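Local coordinates for Beta/alpha-amylase (Paenibacillus polymyxa, PDB 3VOC), which hydrolyses alpha-1,4-glucosidic links of starch, its family 14 beta-amylase domain releasing maltose units from the non-reducing chain ends, at residues Y177-A185 with M292-G300. Residues are numbered along the deposited sequence; the frame is centred on the assembly and turned at random.
Sequences YPGRGKFQA and MPHGTEQAG. With EDO (1,2-ethanediol), chain E.
Arg180 and Ala299 lie at the heart of this contact, in which a loop after strand 153-156 of the TIM barrel lies along the short helix 295-300. In one of two Met292 conformers, Arg180 CB and CG pack on Met292 SD, and the two side chains cross at about a right angle. Ala299 CB packs against the loop backbone, 3.7 Å from the carbonyl oxygen Lys182 O. The Phe183 ring reaches Ala299 CA with CD2 and meets the carbonyl oxygen Gln298 O at its edge.

No direct hydrogen bond joins the two segments. Two waters bridge them instead. One donates to both Arg180 O and Thr296 O; the other accepts from Arg180 NH1 and donates to Gly295 O. Salt bridges from NH2 to Glu113 and from NE to Asp229 probably hold the guanidinium's direction. Thr296 OG1 bonds to Trp285 O.

At the helix start His294 is the N-cap, and its ND1 donates to Glu297 OE2 at 2.6 Å. Glu297 OE1 bonds to Tyr305 OH. An alanine in place of Glu297 would probably leave the imidazole freer to turn and Tyr305 OH without this partner. OE2 lies in the His294 ring plane and receives ND1 on its syn side, 31° out of the carboxylate plane.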
ATOM      1  N   TYR A 177      -2.841  -2.440  18.514  1.00 18.82           N
ATOM      2  CA  TYR A 177      -1.385  -2.458  18.487  1.00 18.46           C
ATOM      3  C   TYR A 177      -0.903  -2.988  19.851  1.00 18.65           C
ATOM      4  O   TYR A 177      -1.513  -2.663  20.870  1.00 18.30           O
ATOM      5  CB  TYR A 177      -0.890  -1.037  18.233  1.00 18.42           C
ATOM      6  CG  TYR A 177       0.603  -0.906  18.044  1.00 18.24           C
ATOM      7  CD1 TYR A 177       1.202  -1.238  16.820  1.00 17.23           C
ATOM      8  CD2 TYR A 177       1.416  -0.423  19.080  1.00 18.04           C
ATOM      9  CE1 TYR A 177       2.571  -1.112  16.640  1.00 16.59           C
ATOM     10  CE2 TYR A 177       2.801  -0.277  18.908  1.00 17.67           C
ATOM     11  CZ  TYR A 177       3.364  -0.627  17.677  1.00 17.58           C
ATOM     12  OH  TYR A 177       4.715  -0.509  17.479  1.00 16.85           O
ATOM     13  N   PRO A 178       0.156  -3.825  19.882  1.00 17.78           N
ATOM     14  CA  PRO A 178       1.002  -4.319  18.787  1.00 17.82           C
ATOM     15  C   PRO A 178       0.642  -5.737  18.315  1.00 17.07           C
ATOM     16  O   PRO A 178       1.536  -6.534  18.055  1.00 16.99           O
ATOM     17  CB  PRO A 178       2.382  -4.346  19.443  1.00 17.73           C
ATOM     18  CG  PRO A 178       2.062  -4.827  20.892  1.00 17.60           C
ATOM     19  CD  PRO A 178       0.647  -4.306  21.193  1.00 18.31           C
ATOM     20  N   GLY A 179      -0.648  -6.045  18.217  1.00 17.30           N
ATOM     21  CA  GLY A 179      -1.096  -7.370  17.763  1.00 16.48           C
ATOM     22  C   GLY A 179      -0.502  -7.684  16.398  1.00 16.38           C
ATOM     23  O   GLY A 179      -0.380  -6.799  15.537  1.00 15.53           O
ATOM     24  N   ARG A 180      -0.099  -8.929  16.185  1.00 16.14           N
ATOM     25  CA  ARG A 180       0.497  -9.281  14.891  1.00 16.69           C
ATOM     26  C   ARG A 180      -0.559  -9.262  13.796  1.00 16.64           C
ATOM     27  O   ARG A 180      -0.227  -9.275  12.608  1.00 16.47           O
ATOM     28  CB  ARG A 180       1.187 -10.649  14.922  1.00 17.68           C
ATOM     29  CG  ARG A 180       0.256 -11.790  15.224  1.00 18.58           C
ATOM     30  CD  ARG A 180       0.550 -13.079  14.438  1.00 20.01           C
ATOM     31  NE  ARG A 180      -0.576 -13.961  14.737  1.00 20.30           N
ATOM     32  CZ  ARG A 180      -1.382 -14.529  13.849  1.00 21.01           C
ATOM     33  NH1 ARG A 180      -1.152 -14.425  12.541  1.00 21.84           N
ATOM     34  NH2 ARG A 180      -2.410 -15.244  14.284  1.00 22.39           N
ATOM     35  N   GLY A 181      -1.825  -9.231  14.206  1.00 15.66           N
ATOM     36  CA  GLY A 181      -2.928  -9.359  13.265  1.00 15.56           C
ATOM     37  C   GLY A 181      -3.197 -10.818  12.971  1.00 15.96           C
ATOM     38  O   GLY A 181      -2.839 -11.708  13.772  1.00 15.55           O
ATOM     39  N   LYS A 182      -3.831 -11.083  11.829  1.00 15.52           N
ATOM     40  CA  LYS A 182      -4.241 -12.453  11.489  1.00 15.81           C
ATOM     41  C   LYS A 182      -4.059 -12.711   9.996  1.00 15.72           C
ATOM     42  O   LYS A 182      -4.164 -11.773   9.190  1.00 15.53           O
ATOM     43  CB  LYS A 182      -5.710 -12.699  11.880  1.00 15.13           C
ATOM     44  CG  LYS A 182      -5.944 -12.733  13.383  1.00 16.20           C
ATOM     45  CD  LYS A 182      -7.407 -12.841  13.762  1.00 15.19           C
ATOM     46  CE  LYS A 182      -7.576 -12.776  15.296  1.00 18.17           C
ATOM     47  NZ  LYS A 182      -9.029 -12.878  15.666  1.00 18.01           N
ATOM     48  N   PHE A 183      -3.782 -13.974   9.643  1.00 15.10           N
ATOM     49  CA  PHE A 183      -3.821 -14.424   8.244  1.00 15.65           C
ATOM     50  C   PHE A 183      -5.218 -14.200   7.647  1.00 15.69           C
ATOM     51  O   PHE A 183      -6.213 -14.258   8.359  1.00 16.58           O
ATOM     52  CB  PHE A 183      -3.410 -15.905   8.117  1.00 15.05           C
ATOM     53  CG  PHE A 183      -1.953 -16.163   8.405  1.00 14.51           C
ATOM     54  CD1 PHE A 183      -1.578 -17.004   9.443  1.00 14.93           C
ATOM     55  CD2 PHE A 183      -0.957 -15.589   7.627  1.00 15.42           C
ATOM     56  CE1 PHE A 183      -0.234 -17.244   9.720  1.00 15.29           C
ATOM     57  CE2 PHE A 183       0.406 -15.829   7.896  1.00 13.54           C
ATOM     58  CZ  PHE A 183       0.764 -16.662   8.941  1.00 14.50           C
ATOM     59  N   GLN A 184      -5.273 -13.964   6.338  1.00 16.34           N
ATOM     60  CA  GLN A 184      -6.475 -13.470   5.663  1.00 16.49           C
ATOM     61  C   GLN A 184      -6.843 -14.349   4.472  1.00 17.11           C
ATOM     62  O   GLN A 184      -7.221 -13.851   3.394  1.00 17.34           O
ATOM     63  CB  GLN A 184      -6.235 -12.024   5.206  1.00 16.53           C
ATOM     64  CG  GLN A 184      -5.928 -11.046   6.353  1.00 16.58           C
ATOM     65  CD  GLN A 184      -7.129 -10.851   7.271  1.00 18.26           C
ATOM     66  OE1 GLN A 184      -8.262 -10.784   6.803  1.00 17.97           O
ATOM     67  NE2 GLN A 184      -6.882 -10.753   8.585  1.00 14.83           N
ATOM     68  N   ALA A 185      -6.721 -15.664   4.661  1.00 17.59           N
ATOM     69  CA  ALA A 185      -6.929 -16.613   3.581  1.00 17.52           C
ATOM     70  C   ALA A 185      -8.036 -17.601   3.920  1.00 17.76           C
ATOM     71  O   ALA A 185      -7.954 -18.777   3.546  1.00 17.56           O
ATOM     72  CB  ALA A 185      -5.611 -17.362   3.271  1.00 18.00           C
ATOM     73  N   MET A 292       7.047 -15.168  18.044  1.00 20.60           N
ATOM     74  CA  MET A 292       6.434 -14.985  16.726  0.70 20.68           C
ATOM     75  C   MET A 292       7.239 -14.016  15.849  1.00 20.30           C
ATOM     76  O   MET A 292       6.702 -12.981  15.413  1.00 20.26           O
ATOM     77  CB  MET A 292       4.969 -14.538  16.867  0.70 20.83           C
ATOM     78  CG  MET A 292       4.769 -13.269  17.727  0.70 21.84           C
ATOM     79  SD  MET A 292       3.135 -12.499  17.616  0.70 23.35           S
ATOM     80  CE  MET A 292       2.127 -13.896  18.150  0.70 21.64           C
ATOM     81  N   PRO A 293       8.523 -14.335  15.580  1.00 20.21           N
ATOM     82  CA  PRO A 293       9.367 -13.385  14.856  1.00 19.65           C
ATOM     83  C   PRO A 293       8.779 -13.053  13.483  1.00 19.10           C
ATOM     84  O   PRO A 293       8.366 -13.958  12.733  1.00 18.74           O
ATOM     85  CB  PRO A 293      10.713 -14.123  14.732  1.00 19.98           C
ATOM     86  CG  PRO A 293      10.341 -15.577  14.780  1.00 20.36           C
ATOM     87  CD  PRO A 293       9.178 -15.656  15.721  1.00 20.16           C
ATOM     88  N   HIS A 294       8.711 -11.753  13.184  1.00 18.31           N
ATOM     89  CA  HIS A 294       8.145 -11.264  11.918  1.00 17.68           C
ATOM     90  C   HIS A 294       6.675 -11.658  11.712  1.00 17.14           C
ATOM     91  O   HIS A 294       6.196 -11.721  10.578  1.00 16.58           O
ATOM     92  CB  HIS A 294       9.031 -11.673  10.720  1.00 17.76           C
ATOM     93  CG  HIS A 294      10.450 -11.194  10.847  1.00 18.60           C
ATOM     94  ND1 HIS A 294      10.805  -9.875  10.665  1.00 18.46           N
ATOM     95  CD2 HIS A 294      11.587 -11.846  11.194  1.00 17.84           C
ATOM     96  CE1 HIS A 294      12.106  -9.739  10.871  1.00 18.66           C
ATOM     97  NE2 HIS A 294      12.601 -10.921  11.192  1.00 19.06           N
ATOM     98  N   GLY A 295       5.958 -11.873  12.817  1.00 16.56           N
ATOM     99  CA  GLY A 295       4.578 -12.341  12.760  1.00 16.89           C
ATOM    100  C   GLY A 295       3.651 -11.366  12.059  1.00 16.69           C
ATOM    101  O   GLY A 295       2.741 -11.789  11.330  1.00 16.63           O
ATOM    102  N   THR A 296       3.894 -10.070  12.248  1.00 16.17           N
ATOM    103  CA  THR A 296       3.037  -9.026  11.639  1.00 15.88           C
ATOM    104  C   THR A 296       3.214  -8.972  10.113  1.00 16.23           C
ATOM    105  O   THR A 296       2.234  -8.971   9.351  1.00 14.93           O
ATOM    106  CB  THR A 296       3.304  -7.659  12.273  1.00 15.78           C
ATOM    107  OG1 THR A 296       3.284  -7.791  13.706  1.00 15.07           O
ATOM    108  CG2 THR A 296       2.258  -6.614  11.826  1.00 16.98           C
ATOM    109  N   GLU A 297       4.477  -8.915   9.698  1.00 15.99           N
ATOM    110  CA  GLU A 297       4.854  -8.949   8.294  1.00 16.18           C
ATOM    111  C   GLU A 297       4.276 -10.180   7.594  1.00 16.43           C
ATOM    112  O   GLU A 297       3.727 -10.071   6.498  1.00 16.84           O
ATOM    113  CB  GLU A 297       6.376  -8.952   8.167  1.00 16.20           C
ATOM    114  CG  GLU A 297       7.038  -7.657   8.609  1.00 16.34           C
ATOM    115  CD  GLU A 297       8.518  -7.825   8.960  1.00 16.78           C
ATOM    116  OE1 GLU A 297       9.368  -7.512   8.106  1.00 15.41           O
ATOM    117  OE2 GLU A 297       8.828  -8.242  10.108  1.00 17.65           O
ATOM    118  N   GLN A 298       4.402 -11.348   8.220  1.00 16.32           N
ATOM    119  CA  GLN A 298       3.909 -12.587   7.616  1.00 16.90           C
ATOM    120  C   GLN A 298       2.381 -12.572   7.429  1.00 16.71           C
ATOM    121  O   GLN A 298       1.880 -12.935   6.346  1.00 16.88           O
ATOM    122  CB  GLN A 298       4.388 -13.807   8.416  1.00 17.33           C
ATOM    123  CG  GLN A 298       5.887 -14.064   8.169  1.00 20.51           C
ATOM    124  CD  GLN A 298       6.536 -15.068   9.095  1.00 24.88           C
ATOM    125  OE1 GLN A 298       5.878 -15.769   9.858  1.00 25.53           O
ATOM    126  NE2 GLN A 298       7.866 -15.134   9.029  1.00 27.51           N
ATOM    127  N   ALA A 299       1.650 -12.117   8.451  1.00 15.31           N
ATOM    128  CA  ALA A 299       0.184 -12.034   8.336  1.00 15.10           C
ATOM    129  C   ALA A 299      -0.235 -11.080   7.226  1.00 14.49           C
ATOM    130  O   ALA A 299      -1.239 -11.311   6.546  1.00 14.51           O
ATOM    131  CB  ALA A 299      -0.451 -11.637   9.663  1.00 14.65           C
ATOM    132  N   GLY A 300       0.534 -10.009   7.050  1.00 14.54           N
ATOM    133  CA  GLY A 300       0.285  -9.048   5.987  1.00 13.92           C
ATOM    134  C   GLY A 300       0.616  -9.572   4.598  1.00 14.72           C
ATOM    135  O   GLY A 300       0.217  -8.978   3.600  1.00 14.00           O
TER
HETATM  136  C1  EDO E 504       9.034 -11.313   7.022  1.00 38.12           C
HETATM  137  O1  EDO E 504       8.788 -12.718   6.937  1.00 37.06           O
HETATM  138  C2  EDO E 504      10.190 -10.976   6.099  1.00 38.73           C
HETATM  139  O2  EDO E 504      11.396 -11.417   6.738  1.00 39.61           O
HETATM  140  O   HOH W   1      -0.277  -8.092  10.197  1.00 17.22           O
HETATM  141  O   HOH W   2       1.445 -14.179  11.479  1.00 25.91           O